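Local coordinates for protein putative modification methylase (Thermus thermophilus, PDB 2ZIG) that probably methylates DNA, transferring a methyl group from S-adenosyl-L-methionine to the N4 atom of cytosine, at residues B[33-44]-B[83-94]; B[180-190]-B[232-240]. All blocks are in the same frame, centred on the assembly; numbering follows the deposited sequence.

Contact 1 (B[33-44]-B[83-94]); sequences LASFPEASVHLV and VFRLLVPGGRLV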
loop_
_atom_site.group_PDB
_atom_site.type_symbol
_atom_site.label_atom_id
_atom_site.label_comp_id
_atom_site.label_asym_id
_atom_site.label_seq_id
_atom_site.Cartn_x
_atom_site.Cartn_y
_atom_site.Cartn_z
ATOM N N LEU B 33 -27.016 -6.632 0.415
ATOM C CA LEU B 33 -26.179 -7.625 -0.243
ATOM C C LEU B 33 -26.542 -9.030 0.222
ATOM O O LEU B 33 -26.617 -9.961 -0.583
ATOM C CB LEU B 33 -24.696 -7.360 0.039
ATOM C CG LEU B 33 -24.101 -6.046 -0.478
ATOM C CD1 LEU B 33 -22.615 -6.033 -0.202
ATOM C CD2 LEU B 33 -24.367 -5.896 -1.962
ATOM N N ALA B 34 -26.769 -9.179 1.523
ATOM C CA ALA B 34 -27.117 -10.478 2.085
ATOM C C ALA B 34 -28.368 -11.048 1.431
ATOM O O ALA B 34 -28.606 -12.249 1.495
ATOM C CB ALA B 34 -27.321 -10.365 3.586
ATOM N N SER B 35 -29.159 -10.191 0.793
ATOM C CA SER B 35 -30.384 -10.643 0.149
ATOM C C SER B 35 -30.208 -11.022 -1.314
ATOM O O SER B 35 -31.189 -11.323 -1.997
ATOM C CB SER B 35 -31.472 -9.576 0.267
ATOM O OG SER B 35 -31.270 -8.532 -0.663
ATOM N N PHE B 36 -28.967 -10.998 -1.802
ATOM C CA PHE B 36 -28.694 -11.371 -3.190
ATOM C C PHE B 36 -28.117 -12.783 -3.225
ATOM O O PHE B 36 -27.401 -13.190 -2.311
ATOM C CB PHE B 36 -27.685 -10.417 -3.847
ATOM C CG PHE B 36 -28.145 -8.990 -3.920
ATOM C CD1 PHE B 36 -29.495 -8.678 -4.034
ATOM C CD2 PHE B 36 -27.216 -7.955 -3.914
ATOM C CE1 PHE B 36 -29.919 -7.351 -4.143
ATOM C CE2 PHE B 36 -27.626 -6.626 -4.024
ATOM C CZ PHE B 36 -28.980 -6.323 -4.138
ATOM N N PRO B 37 -28.413 -13.542 -4.294
ATOM C CA PRO B 37 -27.929 -14.919 -4.459
ATOM C C PRO B 37 -26.414 -15.006 -4.601
ATOM O O PRO B 37 -25.784 -14.133 -5.202
ATOM C CB PRO B 37 -28.654 -15.390 -5.713
ATOM C CG PRO B 37 -28.788 -14.127 -6.509
ATOM C CD PRO B 37 -29.193 -13.114 -5.469
ATOM N N GLU B 38 -25.839 -16.069 -4.050
ATOM C CA GLU B 38 -24.400 -16.286 -4.101
ATOM C C GLU B 38 -23.887 -16.453 -5.525
ATOM O O GLU B 38 -24.627 -16.841 -6.423
ATOM C CB GLU B 38 -24.028 -17.520 -3.285
ATOM C CG GLU B 38 -22.560 -17.909 -3.392
ATOM C CD GLU B 38 -22.251 -19.226 -2.706
ATOM O OE1 GLU B 38 -22.948 -20.222 -3.001
ATOM O OE2 GLU B 38 -21.313 -19.266 -1.882
ATOM N N ALA B 39 -22.608 -16.153 -5.715
ATOM C CA ALA B 39 -21.959 -16.264 -7.012
ATOM C C ALA B 39 -22.761 -15.634 -8.139
ATOM O O ALA B 39 -22.858 -16.201 -9.223
ATOM C CB ALA B 39 -21.684 -17.722 -7.326
ATOM N N SER B 40 -23.330 -14.459 -7.888
ATOM C CA SER B 40 -24.112 -13.765 -8.901
ATOM C C SER B 40 -23.452 -12.467 -9.379
ATOM O O SER B 40 -23.978 -11.802 -10.268
ATOM C CB SER B 40 -25.509 -13.447 -8.362
ATOM O OG SER B 40 -25.447 -12.586 -7.235
ATOM N N VAL B 41 -22.312 -12.105 -8.790
ATOM C CA VAL B 41 -21.614 -10.871 -9.163
ATOM C C VAL B 41 -20.223 -11.160 -9.715
ATOM O O VAL B 41 -19.482 -11.974 -9.168
ATOM C CB VAL B 41 -21.501 -9.915 -7.955
ATOM C CG1 VAL B 41 -20.620 -8.723 -8.306
ATOM C CG2 VAL B 41 -22.886 -9.439 -7.550
ATOM N N HIS B 42 -19.869 -10.474 -10.797
ATOM C CA HIS B 42 -18.579 -10.694 -11.444
ATOM C C HIS B 42 -17.452 -9.769 -11.006
ATOM O O HIS B 42 -16.300 -10.184 -10.933
ATOM C CB HIS B 42 -18.755 -10.589 -12.958
ATOM C CG HIS B 42 -19.854 -11.454 -13.485
ATOM N ND1 HIS B 42 -19.781 -12.831 -13.483
ATOM C CD2 HIS B 42 -21.080 -11.142 -13.965
ATOM C CE1 HIS B 42 -20.915 -13.330 -13.939
ATOM N NE2 HIS B 42 -21.721 -12.327 -14.238
ATOM N N LEU B 43 -17.788 -8.518 -10.724
ATOM C CA LEU B 43 -16.799 -7.529 -10.322
ATOM C C LEU B 43 -17.407 -6.486 -9.413
ATOM O O LEU B 43 -18.557 -6.111 -9.581
ATOM C CB LEU B 43 -16.234 -6.816 -11.556
ATOM C CG LEU B 43 -15.396 -5.549 -11.336
ATOM C CD1 LEU B 43 -14.114 -5.916 -10.608
ATOM C CD2 LEU B 43 -15.074 -4.893 -12.679
ATOM N N VAL B 44 -16.615 -6.015 -8.458
ATOM C CA VAL B 44 -17.044 -4.965 -7.545
ATOM C C VAL B 44 -16.007 -3.829 -7.571
ATOM O O VAL B 44 -14.811 -4.058 -7.405
ATOM C CB VAL B 44 -17.148 -5.481 -6.088
ATOM C CG1 VAL B 44 -17.557 -4.347 -5.163
ATOM C CG2 VAL B 44 -18.147 -6.628 -6.003
ATOM N N VAL B 83 -19.657 -9.560 -0.185
ATOM C CA VAL B 83 -19.060 -9.437 -1.509
ATOM C C VAL B 83 -18.384 -10.752 -1.879
ATOM O O VAL B 83 -18.529 -11.239 -2.995
ATOM C CB VAL B 83 -17.996 -8.307 -1.562
ATOM C CG1 VAL B 83 -17.154 -8.436 -2.851
ATOM C CG2 VAL B 83 -18.686 -6.947 -1.515
ATOM N N PHE B 84 -17.655 -11.331 -0.934
ATOM C CA PHE B 84 -16.961 -12.580 -1.202
ATOM C C PHE B 84 -17.942 -13.685 -1.583
ATOM O O PHE B 84 -17.637 -14.555 -2.403
ATOM C CB PHE B 84 -16.145 -12.998 0.019
ATOM C CG PHE B 84 -15.358 -14.266 -0.181
ATOM C CD1 PHE B 84 -15.928 -15.508 0.080
ATOM C CD2 PHE B 84 -14.052 -14.220 -0.649
ATOM C CE1 PHE B 84 -15.203 -16.688 -0.124
ATOM C CE2 PHE B 84 -13.327 -15.392 -0.854
ATOM C CZ PHE B 84 -13.908 -16.627 -0.589
ATOM N N ARG B 85 -19.127 -13.634 -0.991
ATOM C CA ARG B 85 -20.151 -14.629 -1.249
ATOM C C ARG B 85 -20.855 -14.369 -2.581
ATOM O O ARG B 85 -21.180 -15.302 -3.317
ATOM C CB ARG B 85 -21.157 -14.619 -0.098
ATOM C CG ARG B 85 -21.905 -15.912 0.088
ATOM C CD ARG B 85 -23.337 -15.754 -0.332
ATOM N NE ARG B 85 -23.958 -14.600 0.303
ATOM C CZ ARG B 85 -25.176 -14.166 0.005
ATOM N NH1 ARG B 85 -25.895 -14.800 -0.911
ATOM N NH2 ARG B 85 -25.667 -13.087 0.603
ATOM N N LEU B 86 -21.086 -13.097 -2.886
ATOM C CA LEU B 86 -21.746 -12.706 -4.124
ATOM C C LEU B 86 -20.847 -12.919 -5.342
ATOM O O LEU B 86 -21.304 -13.305 -6.417
ATOM C CB LEU B 86 -22.156 -11.231 -4.046
ATOM C CG LEU B 86 -23.478 -10.826 -3.392
ATOM C CD1 LEU B 86 -23.789 -11.709 -2.208
ATOM C CD2 LEU B 86 -23.395 -9.370 -2.975
ATOM N N LEU B 87 -19.560 -12.665 -5.166
ATOM C CA LEU B 87 -18.591 -12.808 -6.243
ATOM C C LEU B 87 -18.549 -14.233 -6.807
ATOM O O LEU B 87 -18.663 -15.216 -6.061
ATOM C CB LEU B 87 -17.208 -12.420 -5.713
ATOM C CG LEU B 87 -16.321 -11.409 -6.445
ATOM C CD1 LEU B 87 -17.097 -10.154 -6.814
ATOM C CD2 LEU B 87 -15.139 -11.070 -5.539
ATOM N N VAL B 88 -18.406 -14.343 -8.125
ATOM C CA VAL B 88 -18.302 -15.648 -8.756
ATOM C C VAL B 88 -16.832 -16.016 -8.631
ATOM O O VAL B 88 -15.965 -15.142 -8.662
ATOM C CB VAL B 88 -18.674 -15.608 -10.256
ATOM C CG1 VAL B 88 -20.089 -15.101 -10.432
ATOM C CG2 VAL B 88 -17.689 -14.731 -11.022
ATOM N N PRO B 89 -16.522 -17.312 -8.477
ATOM C CA PRO B 89 -15.115 -17.704 -8.355
ATOM C C PRO B 89 -14.283 -17.058 -9.449
ATOM O O PRO B 89 -14.639 -17.126 -10.620
ATOM C CB PRO B 89 -15.173 -19.221 -8.486
ATOM C CG PRO B 89 -16.476 -19.542 -7.795
ATOM C CD PRO B 89 -17.411 -18.481 -8.359
ATOM N N GLY B 90 -13.179 -16.427 -9.064
ATOM C CA GLY B 90 -12.328 -15.778 -10.045
ATOM C C GLY B 90 -12.633 -14.296 -10.173
ATOM O O GLY B 90 -11.816 -13.535 -10.691
ATOM N N GLY B 91 -13.811 -13.888 -9.711
ATOM C CA GLY B 91 -14.193 -12.490 -9.771
ATOM C C GLY B 91 -13.395 -11.732 -8.722
ATOM O O GLY B 91 -12.737 -12.343 -7.882
ATOM N N ARG B 92 -13.449 -10.407 -8.740
ATOM C CA ARG B 92 -12.672 -9.664 -7.763
ATOM C C ARG B 92 -13.349 -8.443 -7.185
ATOM O O ARG B 92 -14.290 -7.889 -7.759
ATOM C CB ARG B 92 -11.320 -9.256 -8.367
ATOM C CG ARG B 92 -11.398 -8.276 -9.535
ATOM C CD ARG B 92 -10.002 -7.893 -10.033
ATOM N NE ARG B 92 -9.314 -9.033 -10.638
ATOM C CZ ARG B 92 -8.021 -9.055 -10.951
ATOM N NH1 ARG B 92 -7.252 -7.996 -10.718
ATOM N NH2 ARG B 92 -7.496 -10.140 -11.502
ATOM N N LEU B 93 -12.862 -8.051 -6.015
ATOM C CA LEU B 93 -13.338 -6.870 -5.323
ATOM C C LEU B 93 -12.220 -5.830 -5.464
ATOM O O LEU B 93 -11.101 -6.037 -4.991
ATOM C CB LEU B 93 -13.597 -7.200 -3.851
ATOM C CG LEU B 93 -13.590 -6.071 -2.820
ATOM C CD1 LEU B 93 -14.818 -5.185 -2.964
ATOM C CD2 LEU B 93 -13.542 -6.688 -1.440
ATOM N N VAL B 94 -12.521 -4.729 -6.143
ATOM C CA VAL B 94 -11.546 -3.659 -6.353
ATOM C C VAL B 94 -11.944 -2.518 -5.427
ATOM O O VAL B 94 -13.079 -2.046 -5.473
ATOM C CB VAL B 94 -11.570 -3.154 -7.816
ATOM C CG1 VAL B 94 -10.471 -2.122 -8.038
ATOM C CG2 VAL B 94 -11.376 -4.314 -8.766
HETATM O O HOH W 1 -13.670 -9.664 -11.910
#

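Contact 2 (B[180-190]-B[232-240]); sequences RKPTQEQREKS and FSFVGDVVL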
loop_
_atom_site.group_PDB
_atom_site.type_symbol
_atom_site.label_atom_id
_atom_site.label_comp_id
_atom_site.label_asym_id
_atom_site.label_seq_id
_atom_site.Cartn_x
_atom_site.Cartn_y
_atom_site.Cartn_z
ATOM N N ARG B 180 -12.213 -17.656 -14.983
ATOM C CA ARG B 180 -13.463 -17.182 -15.564
ATOM C C ARG B 180 -13.697 -17.835 -16.932
ATOM O O ARG B 180 -12.749 -18.269 -17.587
ATOM C CB ARG B 180 -13.386 -15.658 -15.700
ATOM C CG ARG B 180 -14.696 -14.973 -15.999
ATOM C CD ARG B 180 -15.662 -15.066 -14.830
ATOM N NE ARG B 180 -16.952 -14.499 -15.198
ATOM C CZ ARG B 180 -17.173 -13.204 -15.399
ATOM N NH1 ARG B 180 -16.189 -12.325 -15.259
ATOM N NH2 ARG B 180 -18.378 -12.793 -15.762
ATOM N N LYS B 181 -14.957 -17.906 -17.360
ATOM C CA LYS B 181 -15.294 -18.518 -18.645
ATOM C C LYS B 181 -16.399 -17.752 -19.385
ATOM O O LYS B 181 -17.586 -17.976 -19.157
ATOM C CB LYS B 181 -15.726 -19.973 -18.431
ATOM C CG LYS B 181 -14.768 -20.785 -17.562
ATOM C CD LYS B 181 -15.199 -22.243 -17.452
ATOM C CE LYS B 181 -14.374 -22.985 -16.408
ATOM N NZ LYS B 181 -12.910 -22.839 -16.652
ATOM N N PRO B 182 -16.012 -16.836 -20.284
ATOM C CA PRO B 182 -16.961 -16.032 -21.058
ATOM C C PRO B 182 -17.276 -16.625 -22.429
ATOM O O PRO B 182 -16.591 -17.535 -22.886
ATOM C CB PRO B 182 -16.239 -14.705 -21.172
ATOM C CG PRO B 182 -14.830 -15.158 -21.413
ATOM C CD PRO B 182 -14.646 -16.290 -20.416
ATOM N N THR B 183 -18.312 -16.101 -23.077
ATOM C CA THR B 183 -18.692 -16.568 -24.411
ATOM C C THR B 183 -17.751 -15.928 -25.428
ATOM O O THR B 183 -17.150 -14.886 -25.158
ATOM C CB THR B 183 -20.147 -16.165 -24.779
ATOM O OG1 THR B 183 -20.252 -14.737 -24.841
ATOM C CG2 THR B 183 -21.134 -16.692 -23.745
ATOM N N GLN B 184 -17.622 -16.545 -26.597
ATOM C CA GLN B 184 -16.750 -16.011 -27.633
ATOM C C GLN B 184 -17.025 -14.544 -27.909
ATOM O O GLN B 184 -16.098 -13.749 -28.047
ATOM C CB GLN B 184 -16.902 -16.798 -28.936
ATOM C CG GLN B 184 -15.867 -17.893 -29.126
ATOM C CD GLN B 184 -14.450 -17.354 -29.197
ATOM O OE1 GLN B 184 -14.146 -16.466 -29.999
ATOM N NE2 GLN B 184 -13.573 -17.893 -28.359
ATOM N N GLU B 185 -18.297 -14.178 -27.995
ATOM C CA GLU B 185 -18.628 -12.794 -28.268
ATOM C C GLU B 185 -18.244 -11.920 -27.079
ATOM O O GLU B 185 -17.969 -10.730 -27.244
ATOM C CB GLU B 185 -20.116 -12.636 -28.585
ATOM C CG GLU B 185 -21.035 -12.851 -27.407
ATOM C CD GLU B 185 -22.395 -12.195 -27.604
ATOM O OE1 GLU B 185 -23.280 -12.402 -26.744
ATOM O OE2 GLU B 185 -22.577 -11.467 -28.610
ATOM N N GLN B 186 -18.224 -12.502 -25.881
ATOM C CA GLN B 186 -17.843 -11.735 -24.700
ATOM C C GLN B 186 -16.359 -11.398 -24.790
ATOM O O GLN B 186 -15.946 -10.274 -24.503
ATOM C CB GLN B 186 -18.126 -12.509 -23.410
ATOM C CG GLN B 186 -19.534 -12.291 -22.848
ATOM C CD GLN B 186 -19.725 -12.930 -21.484
ATOM O OE1 GLN B 186 -19.350 -14.081 -21.274
ATOM N NE2 GLN B 186 -20.317 -12.188 -20.553
ATOM N N ARG B 187 -15.564 -12.377 -25.202
ATOM C CA ARG B 187 -14.133 -12.176 -25.343
ATOM C C ARG B 187 -13.882 -11.176 -26.469
ATOM O O ARG B 187 -13.113 -10.225 -26.314
ATOM C CB ARG B 187 -13.452 -13.504 -25.659
ATOM C CG ARG B 187 -13.617 -14.557 -24.575
ATOM C CD ARG B 187 -12.935 -15.842 -25.000
ATOM N NE ARG B 187 -11.557 -15.580 -25.401
ATOM C CZ ARG B 187 -10.876 -16.309 -26.281
ATOM N NH1 ARG B 187 -9.626 -15.985 -26.578
ATOM N NH2 ARG B 187 -11.446 -17.353 -26.870
ATOM N N GLU B 188 -14.550 -11.391 -27.598
ATOM C CA GLU B 188 -14.413 -10.513 -28.752
ATOM C C GLU B 188 -14.829 -9.079 -28.470
ATOM O O GLU B 188 -14.185 -8.146 -28.936
ATOM C CB GLU B 188 -15.236 -11.050 -29.924
ATOM C CG GLU B 188 -14.536 -12.140 -30.704
ATOM C CD GLU B 188 -15.410 -12.756 -31.776
ATOM O OE1 GLU B 188 -14.846 -13.377 -32.702
ATOM O OE2 GLU B 188 -16.654 -12.632 -31.690
ATOM N N LYS B 189 -15.907 -8.904 -27.712
ATOM C CA LYS B 189 -16.415 -7.566 -27.399
ATOM C C LYS B 189 -15.706 -6.900 -26.218
ATOM O O LYS B 189 -15.874 -5.703 -25.982
ATOM C CB LYS B 189 -17.914 -7.634 -27.094
ATOM C CG LYS B 189 -18.802 -8.052 -28.260
ATOM C CD LYS B 189 -19.084 -6.891 -29.196
ATOM C CE LYS B 189 -20.158 -7.259 -30.211
ATOM N NZ LYS B 189 -21.420 -7.712 -29.545
ATOM N N SER B 190 -14.915 -7.673 -25.481
ATOM C CA SER B 190 -14.224 -7.144 -24.315
ATOM C C SER B 190 -12.723 -7.065 -24.503
ATOM O O SER B 190 -12.023 -6.493 -23.670
ATOM C CB SER B 190 -14.527 -8.013 -23.097
ATOM O OG SER B 190 -15.920 -8.215 -22.961
ATOM N N PHE B 232 -11.502 -5.674 -15.730
ATOM C CA PHE B 232 -11.842 -6.819 -14.918
ATOM C C PHE B 232 -13.260 -7.349 -14.962
ATOM O O PHE B 232 -13.761 -7.829 -13.952
ATOM C CB PHE B 232 -11.419 -6.524 -13.477
ATOM C CG PHE B 232 -9.955 -6.202 -13.342
ATOM C CD1 PHE B 232 -8.990 -7.183 -13.588
ATOM C CD2 PHE B 232 -9.536 -4.910 -13.026
ATOM C CE1 PHE B 232 -7.623 -6.881 -13.525
ATOM C CE2 PHE B 232 -8.172 -4.598 -12.961
ATOM C CZ PHE B 232 -7.214 -5.590 -13.211
ATOM N N SER B 233 -13.899 -7.248 -16.126
ATOM C CA SER B 233 -15.240 -7.778 -16.332
ATOM C C SER B 233 -15.435 -7.882 -17.835
ATOM O O SER B 233 -14.662 -7.314 -18.600
ATOM C CB SER B 233 -16.314 -6.858 -15.742
ATOM O OG SER B 233 -16.531 -5.728 -16.567
ATOM N N PHE B 234 -16.465 -8.614 -18.251
ATOM C CA PHE B 234 -16.782 -8.784 -19.668
ATOM C C PHE B 234 -18.125 -8.139 -19.963
ATOM O O PHE B 234 -18.947 -7.969 -19.060
ATOM C CB PHE B 234 -16.865 -10.273 -20.021
ATOM C CG PHE B 234 -15.547 -10.983 -19.973
ATOM C CD1 PHE B 234 -14.652 -10.882 -21.032
ATOM C CD2 PHE B 234 -15.193 -11.748 -18.863
ATOM C CE1 PHE B 234 -13.420 -11.534 -20.989
ATOM C CE2 PHE B 234 -13.964 -12.404 -18.809
ATOM C CZ PHE B 234 -13.075 -12.296 -19.876
ATOM N N VAL B 235 -18.350 -7.774 -21.221
ATOM C CA VAL B 235 -19.628 -7.190 -21.604
ATOM C C VAL B 235 -20.696 -8.160 -21.089
ATOM O O VAL B 235 -20.529 -9.375 -21.184
ATOM C CB VAL B 235 -19.748 -7.064 -23.144
ATOM C CG1 VAL B 235 -21.116 -6.554 -23.522
ATOM C CG2 VAL B 235 -18.683 -6.119 -23.669
ATOM N N GLY B 236 -21.773 -7.636 -20.520
ATOM C CA GLY B 236 -22.812 -8.508 -20.002
ATOM C C GLY B 236 -22.664 -8.881 -18.531
ATOM O O GLY B 236 -23.655 -9.242 -17.892
ATOM N N ASP B 237 -21.446 -8.808 -17.987
ATOM C CA ASP B 237 -21.217 -9.129 -16.575
ATOM C C ASP B 237 -21.941 -8.158 -15.646
ATOM O O ASP B 237 -22.374 -7.080 -16.064
ATOM C CB ASP B 237 -19.730 -9.069 -16.217
ATOM C CG ASP B 237 -18.927 -10.212 -16.796
ATOM O OD1 ASP B 237 -19.525 -11.190 -17.300
ATOM O OD2 ASP B 237 -17.682 -10.133 -16.729
ATOM N N VAL B 238 -22.049 -8.546 -14.378
ATOM C CA VAL B 238 -22.689 -7.732 -13.354
ATOM C C VAL B 238 -21.601 -7.021 -12.546
ATOM O O VAL B 238 -20.720 -7.668 -11.972
ATOM C CB VAL B 238 -23.531 -8.598 -12.380
ATOM C CG1 VAL B 238 -24.169 -7.708 -11.314
ATOM C CG2 VAL B 238 -24.606 -9.369 -13.151
ATOM N N VAL B 239 -21.665 -5.695 -12.521
ATOM C CA VAL B 239 -20.700 -4.885 -11.788
ATOM C C VAL B 239 -21.412 -4.278 -10.590
ATOM O O VAL B 239 -22.440 -3.612 -10.737
ATOM C CB VAL B 239 -20.125 -3.749 -12.673
ATOM C CG1 VAL B 239 -19.183 -2.864 -11.851
ATOM C CG2 VAL B 239 -19.378 -4.342 -13.860
ATOM N N LEU B 240 -20.861 -4.507 -9.404
ATOM C CA LEU B 240 -21.469 -4.010 -8.182
ATOM C C LEU B 240 -20.645 -3.001 -7.402
ATOM O O LEU B 240 -19.433 -3.140 -7.288
ATOM C CB LEU B 240 -21.786 -5.179 -7.251
ATOM C CG LEU B 240 -22.112 -4.787 -5.804
ATOM C CD1 LEU B 240 -23.411 -3.993 -5.765
ATOM C CD2 LEU B 240 -22.228 -6.025 -4.953
HETATM O O HOH W 2 -21.925 -12.003 -17.560
#

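Contact 1 (B[33-44]-B[83-94])
Leu86 O, near the C-terminal end of helix 66-86, is approached by two consecutive amides: Val41 N donates to it over 2.8 Å, and Ser40 N adds a weak bond. One residue earlier, Arg85 O accepts from Ala39 N at 2.9 Å in an almost straight bond (174°). These bonds tie the end of helix 66-86 to segment 33-44, whose strand 41-46 runs parallel to strand 91-97 in the Rossmann-like sheet of the methyltransferase; the pairing is evident from Val44 N to Arg92 O (3.1 Å) and from Val94 N to Val44 O (2.7 Å). Val88 N donates to Val41 O. On the sheet face that bears Val44, its CG1 packs on Leu93 CD1, while CG2 meets Val83 CG1 of the helix tip to tip at 3.8 Å. Arg85 CG lies anti to the backbone N (chi1 -155°) and the chain bends beyond it, bringing the guanidinium to the carbonyls of Ala34 and Phe36, with one face over Leu86 CD1. Glu82 forms a salt bridge with Arg85 NH2, which also bonds weakly to Ala34 O. Arg85 NH1 reaches Phe36 O at 2.6 Å, lying in the carbonyl plane although the oxygen is tilted 31° from the guanidinium plane.

Contact 2 (B[180-190]-B[232-240])
Phe234 packs its ring against Pro182, whose CB stands 3.8 Å from the ring centroid and only 8° off the normal, a CH-pi contact over one face. The phenyl group is reached at its edge by Ser190 OG and Arg180 NH1, and Pro159 of the second subunit also packs on this residue. Phe234 points its CB toward segment 180-190, and CG anti to the carbonyl carbon (chi1 -69°) sets the ring against Pro182. Ser190 OG joins helix to loop: it donates to Gln186 O at 2.6 Å and accepts from Val235 N at 3.0 Å, the latter bond nearly straight at 167°. The helix 184-190 begins with a capping box, in which Thr183 OG1 accepts from Gln186 N and Gln186 OE1 accepts from Thr183 N on a lone pair. The side-chain amide of Gln186 also crosses the contact: its NE2 donates to Val235 O at 2.9 Å, with that oxygen near the amide plane. A leucine in place of Gln186 would probably leave Val235 O and Thr183 N without these mates and weaken the hold of the helix start on the type II turn from Phe234 to Asp237. Buried Asp237 forms a salt bridge with Arg180, whose NH1 meets OD2 at 3.0 Å from above the carboxylate plane; the position of NH2 is less sure. OD2 also accepts from Phe234 N, and a water donates to OD1. Toward solvent the contact is looser: exposed Lys189 touches Val235 CG2 with its CB (3.8 Å) and its carbonyl O.

In the fold
Contacts 1 and 2 have centres about 15 Å apart and follow in series along the chain. They meet in one sheet, where strands 41-46 and 238-241 are parallel neighbours: Leu240 N lies 2.8 Å from Leu43 O and His42 N lies 3.2 Å from Val238 O, both probable hydrogen bonds. Strand 41-46 thus pairs with strand 91-97 on one side and strand 238-241 on the other. Contact 1 is nearer the cofactor site, the side chain of Leu33 being about 5 Å from that of Ala29, which binds S-adenosyl-L-methionine, though none is bound to this chain. Contact 2 lies away from the annotated sites, beside the second subunit, whose Glu158 forms a salt bridge with Arg187.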